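Local structure of novel protein similar to vertebrate potassium voltage-gated channel, subfamily H (Eag-related) family (Danio rerio, 3UKN) at residues A67-L78 against L91-K99; I119-L130 against N161-Y172. The protein probably serves as the pore-forming subunit of a voltage-gated delayed-rectifier potassium channel, of which this chain is the intracellular C-linker and cyclic nucleotide-binding homology domain. One frame throughout, in Å; residues are numbered along the deposited sequence.

Contact 1: residues A67-L78 against L91-K99; sequences ADIAMHLNKELL and LRSLSLIIK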
loop_
_atom_site.group_PDB
_atom_site.type_symbol
_atom_site.label_atom_id
_atom_site.label_comp_id
_atom_site.label_asym_id
_atom_site.label_seq_id
_atom_site.Cartn_x
_atom_site.Cartn_y
_atom_site.Cartn_z
ATOM N N ALA B 67 -6.645 -20.243 -7.799
ATOM C CA ALA B 67 -7.870 -20.675 -8.462
ATOM C C ALA B 67 -8.842 -21.176 -7.394
ATOM O O ALA B 67 -9.978 -20.719 -7.308
ATOM C CB ALA B 67 -7.590 -21.760 -9.489
ATOM N N ASP B 68 -8.387 -22.098 -6.555
ATOM C CA ASP B 68 -9.272 -22.631 -5.534
ATOM C C ASP B 68 -9.942 -21.549 -4.670
ATOM O O ASP B 68 -11.132 -21.648 -4.359
ATOM C CB ASP B 68 -8.566 -23.702 -4.696
ATOM C CG ASP B 68 -8.491 -25.046 -5.416
ATOM O OD1 ASP B 68 -9.100 -25.175 -6.505
ATOM O OD2 ASP B 68 -7.840 -25.976 -4.889
ATOM N N ILE B 69 -9.194 -20.515 -4.288
ATOM C CA ILE B 69 -9.810 -19.384 -3.598
ATOM C C ILE B 69 -10.836 -18.656 -4.487
ATOM O O ILE B 69 -11.962 -18.371 -4.063
ATOM C CB ILE B 69 -8.776 -18.349 -3.151
ATOM C CG1 ILE B 69 -7.841 -18.945 -2.089
ATOM C CG2 ILE B 69 -9.491 -17.116 -2.631
ATOM C CD1 ILE B 69 -6.465 -18.311 -2.061
ATOM N N ALA B 70 -10.442 -18.336 -5.712
ATOM C CA ALA B 70 -11.344 -17.581 -6.584
ATOM C C ALA B 70 -12.738 -18.240 -6.719
ATOM O O ALA B 70 -13.759 -17.547 -6.644
ATOM C CB ALA B 70 -10.708 -17.322 -7.946
ATOM N N MET B 71 -12.778 -19.565 -6.872
ATOM C CA MET B 71 -14.044 -20.297 -6.976
ATOM C C MET B 71 -15.050 -19.977 -5.858
ATOM O O MET B 71 -16.261 -20.075 -6.066
ATOM C CB MET B 71 -13.806 -21.811 -7.025
ATOM C CG MET B 71 -13.428 -22.390 -8.390
ATOM S SD MET B 71 -12.811 -24.078 -8.200
ATOM C CE MET B 71 -11.636 -24.203 -9.558
ATOM N N HIS B 72 -14.557 -19.609 -4.676
ATOM C CA HIS B 72 -15.448 -19.298 -3.556
ATOM C C HIS B 72 -15.891 -17.831 -3.514
ATOM O O HIS B 72 -16.622 -17.418 -2.602
ATOM C CB HIS B 72 -14.798 -19.674 -2.223
ATOM C CG HIS B 72 -14.689 -21.143 -1.999
ATOM N ND1 HIS B 72 -13.603 -21.889 -2.430
ATOM C CD2 HIS B 72 -15.524 -22.025 -1.397
ATOM C CE1 HIS B 72 -13.780 -23.151 -2.104
ATOM N NE2 HIS B 72 -14.938 -23.263 -1.469
ATOM N N LEU B 73 -15.440 -17.035 -4.478
ATOM C CA LEU B 73 -15.819 -15.626 -4.487
ATOM C C LEU B 73 -16.849 -15.380 -5.565
ATOM O O LEU B 73 -16.727 -15.899 -6.680
ATOM C CB LEU B 73 -14.603 -14.708 -4.700
ATOM C CG LEU B 73 -13.414 -14.887 -3.744
ATOM C CD1 LEU B 73 -12.278 -13.870 -4.013
ATOM C CD2 LEU B 73 -13.871 -14.808 -2.311
ATOM N N ASN B 74 -17.872 -14.602 -5.224
ATOM C CA ASN B 74 -18.823 -14.089 -6.216
ATOM C C ASN B 74 -18.990 -12.572 -6.019
ATOM O O ASN B 74 -20.008 -12.103 -5.505
ATOM C CB ASN B 74 -20.170 -14.818 -6.112
ATOM N N LYS B 75 -17.965 -11.816 -6.405
ATOM C CA LYS B 75 -17.930 -10.382 -6.155
ATOM C C LYS B 75 -18.938 -9.592 -6.999
ATOM O O LYS B 75 -18.877 -9.610 -8.229
ATOM C CB LYS B 75 -16.510 -9.853 -6.388
ATOM C CG LYS B 75 -15.488 -10.330 -5.334
ATOM C CD LYS B 75 -15.812 -9.772 -3.958
ATOM C CE LYS B 75 -15.261 -10.662 -2.854
ATOM N NZ LYS B 75 -15.496 -10.072 -1.507
ATOM N N GLU B 76 -19.841 -8.881 -6.323
ATOM C CA GLU B 76 -20.888 -8.101 -6.978
ATOM C C GLU B 76 -20.340 -7.169 -8.058
ATOM O O GLU B 76 -20.930 -7.038 -9.133
ATOM C CB GLU B 76 -21.694 -7.298 -5.956
ATOM C CG GLU B 76 -22.601 -8.136 -5.062
ATOM C CD GLU B 76 -21.879 -8.754 -3.864
ATOM O OE1 GLU B 76 -20.627 -8.798 -3.857
ATOM O OE2 GLU B 76 -22.576 -9.198 -2.921
ATOM N N LEU B 77 -19.208 -6.536 -7.776
ATOM C CA LEU B 77 -18.583 -5.659 -8.748
ATOM C C LEU B 77 -18.468 -6.379 -10.083
ATOM O O LEU B 77 -18.897 -5.859 -11.104
ATOM C CB LEU B 77 -17.216 -5.176 -8.250
ATOM C CG LEU B 77 -16.455 -4.089 -9.019
ATOM C CD1 LEU B 77 -15.679 -3.180 -8.065
ATOM C CD2 LEU B 77 -15.506 -4.728 -10.011
ATOM N N LEU B 78 -17.933 -7.591 -10.071
ATOM C CA LEU B 78 -17.642 -8.303 -11.306
ATOM C C LEU B 78 -18.870 -8.895 -11.982
ATOM O O LEU B 78 -18.742 -9.552 -13.011
ATOM C CB LEU B 78 -16.638 -9.434 -11.060
ATOM C CG LEU B 78 -15.218 -9.003 -10.730
ATOM C CD1 LEU B 78 -14.354 -10.232 -10.527
ATOM C CD2 LEU B 78 -14.670 -8.077 -11.826
ATOM N N LEU B 91 -11.312 -12.983 -15.063
ATOM C CA LEU B 91 -12.201 -12.751 -13.939
ATOM C C LEU B 91 -11.621 -13.250 -12.595
ATOM O O LEU B 91 -11.752 -12.590 -11.554
ATOM C CB LEU B 91 -13.589 -13.320 -14.232
ATOM C CG LEU B 91 -14.240 -12.417 -15.291
ATOM C CD1 LEU B 91 -15.358 -13.106 -16.054
ATOM C CD2 LEU B 91 -14.725 -11.096 -14.674
ATOM N N ARG B 92 -10.971 -14.403 -12.608
ATOM C CA ARG B 92 -10.387 -14.899 -11.362
ATOM C C ARG B 92 -9.370 -13.919 -10.773
ATOM O O ARG B 92 -9.508 -13.502 -9.624
ATOM C CB ARG B 92 -9.795 -16.294 -11.537
ATOM C CG ARG B 92 -10.873 -17.361 -11.478
ATOM C CD ARG B 92 -10.355 -18.723 -11.866
ATOM N NE ARG B 92 -11.386 -19.749 -11.765
ATOM C CZ ARG B 92 -11.201 -21.014 -12.135
ATOM N NH1 ARG B 92 -10.027 -21.385 -12.631
ATOM N NH2 ARG B 92 -12.182 -21.905 -12.014
ATOM N N SER B 93 -8.369 -13.552 -11.567
ATOM C CA SER B 93 -7.377 -12.537 -11.190
ATOM C C SER B 93 -8.022 -11.277 -10.616
ATOM O O SER B 93 -7.653 -10.821 -9.547
ATOM C CB SER B 93 -6.516 -12.164 -12.399
ATOM O OG SER B 93 -6.010 -13.323 -13.046
ATOM N N LEU B 94 -8.998 -10.722 -11.325
ATOM C CA LEU B 94 -9.685 -9.536 -10.845
ATOM C C LEU B 94 -10.346 -9.755 -9.502
ATOM O O LEU B 94 -10.354 -8.873 -8.640
ATOM C CB LEU B 94 -10.741 -9.063 -11.857
ATOM C CG LEU B 94 -10.214 -8.386 -13.123
ATOM C CD1 LEU B 94 -11.363 -7.963 -14.060
ATOM C CD2 LEU B 94 -9.375 -7.184 -12.744
ATOM N N SER B 95 -10.936 -10.918 -9.325
ATOM C CA SER B 95 -11.729 -11.137 -8.123
ATOM C C SER B 95 -10.823 -11.206 -6.911
ATOM O O SER B 95 -11.256 -10.903 -5.800
ATOM C CB SER B 95 -12.567 -12.428 -8.219
ATOM O OG SER B 95 -11.734 -13.550 -8.070
ATOM N N LEU B 96 -9.573 -11.607 -7.126
ATOM C CA LEU B 96 -8.620 -11.725 -6.025
ATOM C C LEU B 96 -8.012 -10.388 -5.538
ATOM O O LEU B 96 -7.370 -10.356 -4.491
ATOM C CB LEU B 96 -7.513 -12.728 -6.380
ATOM C CG LEU B 96 -7.940 -14.181 -6.605
ATOM C CD1 LEU B 96 -6.828 -14.996 -7.261
ATOM C CD2 LEU B 96 -8.403 -14.825 -5.302
ATOM N N ILE B 97 -8.205 -9.302 -6.291
ATOM C CA ILE B 97 -7.668 -7.989 -5.904
ATOM C C ILE B 97 -8.787 -6.998 -5.559
ATOM O O ILE B 97 -8.554 -5.799 -5.424
ATOM C CB ILE B 97 -6.728 -7.346 -6.998
ATOM C CG1 ILE B 97 -7.512 -7.017 -8.286
ATOM C CG2 ILE B 97 -5.488 -8.230 -7.271
ATOM C CD1 ILE B 97 -6.694 -6.286 -9.373
ATOM N N ILE B 98 -10.004 -7.506 -5.408
ATOM C CA ILE B 98 -11.133 -6.654 -5.056
ATOM C C ILE B 98 -11.194 -6.458 -3.540
ATOM O O ILE B 98 -11.075 -7.414 -2.786
ATOM C CB ILE B 98 -12.488 -7.257 -5.561
ATOM C CG1 ILE B 98 -12.558 -7.232 -7.086
ATOM C CG2 ILE B 98 -13.672 -6.519 -4.965
ATOM C CD1 ILE B 98 -13.822 -7.812 -7.619
ATOM N N LYS B 99 -11.388 -5.221 -3.104
ATOM C CA LYS B 99 -11.421 -4.883 -1.683
ATOM C C LYS B 99 -12.775 -4.299 -1.353
ATOM O O LYS B 99 -13.556 -3.979 -2.252
ATOM C CB LYS B 99 -10.382 -3.804 -1.363
ATOM C CG LYS B 99 -9.000 -4.062 -1.920
ATOM C CD LYS B 99 -8.193 -4.868 -0.937
ATOM C CE LYS B 99 -6.766 -5.044 -1.430
ATOM N NZ LYS B 99 -5.999 -5.881 -0.464
#
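Leu-78, Ile-98 and Arg-92 bury the most surface here. Leu-78 lies over the last turns of helix 88-96 and touches it with both methyl branches. Its CD1 rests 3.7 Å from CB of Ser-95. Its CD2 turns to Leu-94, 4.0 Å from that residue's CD1. The branch carbon CG of Leu-78 meets CD1 of Ile-98 at 3.6 Å. Ile-98 holds CG1 anti to its carbonyl carbon (chi1 -68°), and the chain runs straight on to CD1. That methyl also touches the stem of Lys-75, whose CB is 3.6 Å away. Lys-75 and Ile-98 run past each other in opposite directions. The amine of Lys-75 is used elsewhere, in a hydrogen bond to His-28 of the second subunit.

At the other end, Arg-92 reaches across helix 63-71. Its CG packs on the methyl of Ala-70, with CB of Ala-70 at 3.5 Å. Its chain is extended, which carries the guanidinium on to Ala-67 and Met-71. CE of Met-71 approaches NH2 of Arg-92 obliquely, at 3.4 Å. Between these ends, CD2 of Leu-96 touches CG2 of Ile-69 at 3.7 Å, and the two side chains cross at about a right angle. The hydroxyl of Ser-95 bonds back to O of Arg-92, satisfied within its own helix.

The axes of the short helical segments 67-71 and 91-96 approach to 9.4 Å, at 78°. This is near-perpendicular packing of two helices, mostly through apolar groups and the aliphatic stem of Arg-92. It joins helix 63-71 and the chain after it to the helix leading into strand 99-103 of the cyclic nucleotide-binding homology domain.

Contact 2: residues I119-L130 against N161-Y172; sequences IYFVCSGSMEVL and NVKALTYCDLQY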
loop_
_atom_site.group_PDB
_atom_site.type_symbol
_atom_site.label_atom_id
_atom_site.label_comp_id
_atom_site.label_asym_id
_atom_site.label_seq_id
_atom_site.Cartn_x
_atom_site.Cartn_y
_atom_site.Cartn_z
ATOM N N ILE B 119 -11.518 2.382 -9.100
ATOM C CA ILE B 119 -12.942 2.451 -9.412
ATOM C C ILE B 119 -13.678 1.794 -8.260
ATOM O O ILE B 119 -13.177 0.839 -7.665
ATOM C CB ILE B 119 -13.298 1.756 -10.745
ATOM C CG1 ILE B 119 -12.992 0.273 -10.684
ATOM C CG2 ILE B 119 -12.506 2.356 -11.882
ATOM C CD1 ILE B 119 -13.206 -0.419 -12.027
ATOM N N TYR B 120 -14.850 2.326 -7.936
ATOM C CA TYR B 120 -15.611 1.892 -6.765
ATOM C C TYR B 120 -17.004 1.403 -7.161
ATOM O O TYR B 120 -17.603 1.887 -8.124
ATOM C CB TYR B 120 -15.737 3.044 -5.759
ATOM C CG TYR B 120 -14.416 3.632 -5.375
ATOM C CD1 TYR B 120 -13.751 3.197 -4.239
ATOM C CD2 TYR B 120 -13.819 4.613 -6.154
ATOM C CE1 TYR B 120 -12.521 3.729 -3.878
ATOM C CE2 TYR B 120 -12.595 5.144 -5.817
ATOM C CZ TYR B 120 -11.944 4.703 -4.672
ATOM O OH TYR B 120 -10.710 5.228 -4.329
ATOM N N PHE B 121 -17.512 0.446 -6.405
ATOM C CA PHE B 121 -18.827 -0.110 -6.671
ATOM C C PHE B 121 -19.605 -0.008 -5.371
ATOM O O PHE B 121 -19.118 -0.442 -4.333
ATOM C CB PHE B 121 -18.683 -1.576 -7.128
ATOM C CG PHE B 121 -20.007 -2.308 -7.317
ATOM C CD1 PHE B 121 -20.642 -2.323 -8.552
ATOM C CD2 PHE B 121 -20.587 -3.006 -6.270
ATOM C CE1 PHE B 121 -21.859 -2.999 -8.737
ATOM C CE2 PHE B 121 -21.792 -3.687 -6.447
ATOM C CZ PHE B 121 -22.432 -3.682 -7.680
ATOM N N VAL B 122 -20.799 0.588 -5.415
ATOM C CA VAL B 122 -21.674 0.649 -4.235
ATOM C C VAL B 122 -22.492 -0.642 -4.033
ATOM O O VAL B 122 -23.391 -0.919 -4.818
ATOM C CB VAL B 122 -22.659 1.835 -4.337
ATOM C CG1 VAL B 122 -23.329 2.110 -2.991
ATOM C CG2 VAL B 122 -21.945 3.070 -4.830
ATOM N N CYS B 123 -22.188 -1.420 -2.988
ATOM C CA CYS B 123 -23.012 -2.600 -2.643
ATOM C C CYS B 123 -24.235 -2.237 -1.808
ATOM O O CYS B 123 -25.255 -2.901 -1.882
ATOM C CB CYS B 123 -22.225 -3.669 -1.869
ATOM S SG CYS B 123 -20.701 -4.219 -2.606
ATOM N N SER B 124 -24.113 -1.213 -0.975
ATOM C CA SER B 124 -25.270 -0.687 -0.264
ATOM C C SER B 124 -24.998 0.740 0.176
ATOM O O SER B 124 -23.851 1.189 0.193
ATOM C CB SER B 124 -25.614 -1.553 0.943
ATOM O OG SER B 124 -24.471 -1.717 1.755
ATOM N N GLY B 125 -26.057 1.451 0.533
ATOM C CA GLY B 125 -25.928 2.816 0.981
ATOM C C GLY B 125 -26.174 3.801 -0.135
ATOM O O GLY B 125 -26.373 3.422 -1.293
ATOM N N SER B 126 -26.159 5.079 0.219
ATOM C CA SER B 126 -26.333 6.126 -0.764
ATOM C C SER B 126 -25.213 7.146 -0.651
ATOM O O SER B 126 -24.602 7.294 0.406
ATOM C CB SER B 126 -27.686 6.797 -0.587
ATOM O OG SER B 126 -28.713 5.823 -0.611
ATOM N N MET B 127 -24.940 7.835 -1.755
ATOM C CA MET B 127 -23.880 8.830 -1.793
ATOM C C MET B 127 -24.284 9.935 -2.730
ATOM O O MET B 127 -25.081 9.726 -3.646
ATOM C CB MET B 127 -22.592 8.213 -2.324
ATOM C CG MET B 127 -22.420 6.754 -1.976
ATOM S SD MET B 127 -20.759 6.238 -2.369
ATOM C CE MET B 127 -19.892 6.855 -0.932
ATOM N N GLU B 128 -23.720 11.112 -2.512
ATOM C CA GLU B 128 -23.980 12.239 -3.395
ATOM C C GLU B 128 -22.720 12.583 -4.185
ATOM O O GLU B 128 -21.610 12.469 -3.658
ATOM C CB GLU B 128 -24.443 13.446 -2.572
ATOM C CG GLU B 128 -23.473 13.836 -1.462
ATOM C CD GLU B 128 -23.983 14.982 -0.593
ATOM O OE1 GLU B 128 -25.007 15.605 -0.948
ATOM O OE2 GLU B 128 -23.352 15.256 0.452
ATOM N N VAL B 129 -22.883 12.965 -5.452
ATOM C CA VAL B 129 -21.801 13.636 -6.181
ATOM C C VAL B 129 -21.987 15.149 -5.995
ATOM O O VAL B 129 -23.081 15.672 -6.187
ATOM C CB VAL B 129 -21.792 13.292 -7.681
ATOM C CG1 VAL B 129 -20.597 13.939 -8.377
ATOM C CG2 VAL B 129 -21.763 11.781 -7.895
ATOM N N LEU B 130 -20.921 15.830 -5.580
ATOM C CA LEU B 130 -20.938 17.272 -5.322
ATOM C C LEU B 130 -19.833 17.930 -6.116
ATOM O O LEU B 130 -18.659 17.658 -5.882
ATOM C CB LEU B 130 -20.660 17.572 -3.844
ATOM C CG LEU B 130 -21.583 17.082 -2.731
ATOM C CD1 LEU B 130 -21.132 17.682 -1.426
ATOM C CD2 LEU B 130 -23.012 17.486 -3.002
ATOM N N ASN B 161 -16.481 16.022 -5.852
ATOM C CA ASN B 161 -16.421 15.289 -4.597
ATOM C C ASN B 161 -17.488 14.192 -4.615
ATOM O O ASN B 161 -18.570 14.383 -5.204
ATOM C CB ASN B 161 -16.685 16.220 -3.398
ATOM C CG ASN B 161 -15.837 17.480 -3.425
ATOM O OD1 ASN B 161 -14.616 17.419 -3.293
ATOM N ND2 ASN B 161 -16.484 18.630 -3.575
ATOM N N VAL B 162 -17.196 13.051 -3.994
ATOM C CA VAL B 162 -18.233 12.054 -3.732
ATOM C C VAL B 162 -18.283 11.780 -2.243
ATOM O O VAL B 162 -17.298 11.323 -1.658
ATOM C CB VAL B 162 -17.999 10.687 -4.432
ATOM C CG1 VAL B 162 -19.132 9.733 -4.046
ATOM C CG2 VAL B 162 -17.910 10.825 -5.954
ATOM N N LYS B 163 -19.436 12.038 -1.640
ATOM C CA LYS B 163 -19.594 11.931 -0.197
ATOM C C LYS B 163 -20.684 10.915 0.139
ATOM O O LYS B 163 -21.742 10.925 -0.477
ATOM C CB LYS B 163 -20.001 13.289 0.372
ATOM C CG LYS B 163 -18.914 14.357 0.357
ATOM C CD LYS B 163 -19.446 15.683 0.890
ATOM C CE LYS B 163 -19.994 15.538 2.312
ATOM N NZ LYS B 163 -20.462 16.837 2.874
ATOM N N ALA B 164 -20.433 10.042 1.107
ATOM C CA ALA B 164 -21.472 9.141 1.582
ATOM C C ALA B 164 -22.596 9.974 2.162
ATOM O O ALA B 164 -22.354 11.011 2.778
ATOM C CB ALA B 164 -20.920 8.192 2.642
ATOM N N LEU B 165 -23.827 9.530 1.953
ATOM C CA LEU B 165 -24.987 10.187 2.544
ATOM C C LEU B 165 -25.478 9.368 3.719
ATOM O O LEU B 165 -25.913 9.912 4.732
ATOM C CB LEU B 165 -26.108 10.321 1.519
ATOM C CG LEU B 165 -25.975 11.503 0.573
ATOM C CD1 LEU B 165 -26.811 11.263 -0.674
ATOM C CD2 LEU B 165 -26.402 12.767 1.303
ATOM N N THR B 166 -25.423 8.050 3.558
ATOM C CA THR B 166 -25.720 7.120 4.636
ATOM C C THR B 166 -24.491 6.236 4.839
ATOM O O THR B 166 -23.467 6.402 4.154
ATOM C CB THR B 166 -26.952 6.240 4.305
ATOM O OG1 THR B 166 -26.605 5.257 3.318
ATOM C CG2 THR B 166 -28.100 7.101 3.771
ATOM N N TYR B 167 -24.581 5.321 5.799
ATOM C CA TYR B 167 -23.613 4.245 5.907
ATOM C C TYR B 167 -23.592 3.493 4.595
ATOM O O TYR B 167 -24.649 3.112 4.080
ATOM C CB TYR B 167 -23.957 3.327 7.078
ATOM C CG TYR B 167 -23.636 3.988 8.390
ATOM C CD1 TYR B 167 -22.325 4.047 8.837
ATOM C CD2 TYR B 167 -24.620 4.604 9.151
ATOM C CE1 TYR B 167 -21.994 4.669 10.019
ATOM C CE2 TYR B 167 -24.299 5.243 10.347
ATOM C CZ TYR B 167 -22.976 5.268 10.775
ATOM O OH TYR B 167 -22.607 5.887 11.947
ATOM N N CYS B 168 -22.386 3.317 4.048
ATOM C CA CYS B 168 -22.184 2.680 2.743
ATOM C C CYS B 168 -21.240 1.489 2.799
ATOM O O CYS B 168 -20.277 1.465 3.565
ATOM C CB CYS B 168 -21.602 3.676 1.740
ATOM S SG CYS B 168 -22.695 4.992 1.253
ATOM N N ASP B 169 -21.521 0.511 1.952
ATOM C CA ASP B 169 -20.648 -0.634 1.780
ATOM C C ASP B 169 -20.121 -0.641 0.345
ATOM O O ASP B 169 -20.876 -0.848 -0.609
ATOM C CB ASP B 169 -21.406 -1.918 2.083
ATOM C CG ASP B 169 -20.501 -3.119 2.175
ATOM O OD1 ASP B 169 -19.452 -3.134 1.493
ATOM O OD2 ASP B 169 -20.842 -4.054 2.926
ATOM N N LEU B 170 -18.821 -0.413 0.201
ATOM C CA LEU B 170 -18.207 -0.246 -1.100
ATOM C C LEU B 170 -17.245 -1.373 -1.450
ATOM O O LEU B 170 -16.599 -1.938 -0.576
ATOM C CB LEU B 170 -17.445 1.075 -1.119
ATOM C CG LEU B 170 -18.284 2.312 -0.811
ATOM C CD1 LEU B 170 -17.371 3.505 -0.528
ATOM C CD2 LEU B 170 -19.193 2.608 -1.979
ATOM N N GLN B 171 -17.169 -1.700 -2.735
ATOM C CA GLN B 171 -16.116 -2.554 -3.259
ATOM C C GLN B 171 -15.304 -1.733 -4.231
ATOM O O GLN B 171 -15.782 -0.720 -4.741
ATOM C CB GLN B 171 -16.688 -3.760 -4.003
ATOM C CG GLN B 171 -17.388 -4.741 -3.121
ATOM C CD GLN B 171 -17.864 -5.964 -3.866
ATOM O OE1 GLN B 171 -17.660 -6.102 -5.078
ATOM N NE2 GLN B 171 -18.510 -6.866 -3.144
ATOM N N TYR B 172 -14.090 -2.183 -4.525
ATOM C CA TYR B 172 -13.235 -1.418 -5.419
ATOM C C TYR B 172 -12.025 -2.217 -5.864
ATOM O O TYR B 172 -11.652 -3.214 -5.236
ATOM C CB TYR B 172 -12.801 -0.098 -4.748
ATOM C CG TYR B 172 -11.869 -0.256 -3.556
ATOM C CD1 TYR B 172 -10.478 -0.275 -3.724
ATOM C CD2 TYR B 172 -12.376 -0.369 -2.255
ATOM C CE1 TYR B 172 -9.605 -0.407 -2.611
ATOM C CE2 TYR B 172 -11.507 -0.504 -1.139
ATOM C CZ TYR B 172 -10.135 -0.528 -1.331
ATOM O OH TYR B 172 -9.303 -0.656 -0.233
HETATM O O HOH W 1 -24.720 0.323 4.082
HETATM O O HOH W 2 -22.649 17.917 1.734
HETATM O O HOH W 3 -22.803 13.372 2.728
#
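Two antiparallel ladders pair these segments, strand 119-122 with 168-172 and strand 127-130 with 161-164, and a classic beta bulge sets Cys-123 and Ser-124 against Asp-169. Both bulge amides bond to O of Asp-169: Cys-123 N at 2.8 Å, nearly in line with the C=O, and Ser-124 N at 3.3 Å, in the carbonyl plane on a lone pair. SG of Cys-123 lies alongside the Gln-171 side chain, 3.4 Å from its CG. The amide end of Gln-171 goes to Glu-76 and Leu-77.

Tyr-120 and Tyr-172 point the same way side by side, their ring planes at 42°. Met-127 bends at chi3 (81°). It and Leu-170 reach toward each other, its SD 4.0 Å from CD2 of Leu-170, and its CE turns to Ala-164. Leu-165 crosses Glu-128 at about a right angle, its CD1 3.7 Å from CB of Glu-128. Glu-128 and Lys-163 run alongside each other. OE2 of Glu-128 stays 4.1 Å from NZ of Lys-163, and one water bonds to both.

Backbone bonds fix the register, and apolar groups fill the buried face of Tyr-120, Val-122 and Leu-170. The Glu-128 and Lys-163 charges meet through water, so their attraction is probably softened by solvent.

The centres of the two contacts lie about 21 Å apart. They come in series along the chain: contact 1 closes before contact 2 opens. Contact 1 joins helices 63-71 and 88-96, while contact 2 lies within the beta roll of the cyclic nucleotide-binding homology domain and spans both of its sheets. They meet directly. Lys-99, at the end of contact 1, begins the strand that lies beside strand 168-174 in the five-stranded sheet, and its N probably bonds to Tyr-172 O at 2.9 Å. Leu-77 reaches the same sheet by packing on Phe-121. The helical part is thus joined to the roll by both backbone and side-chain contacts.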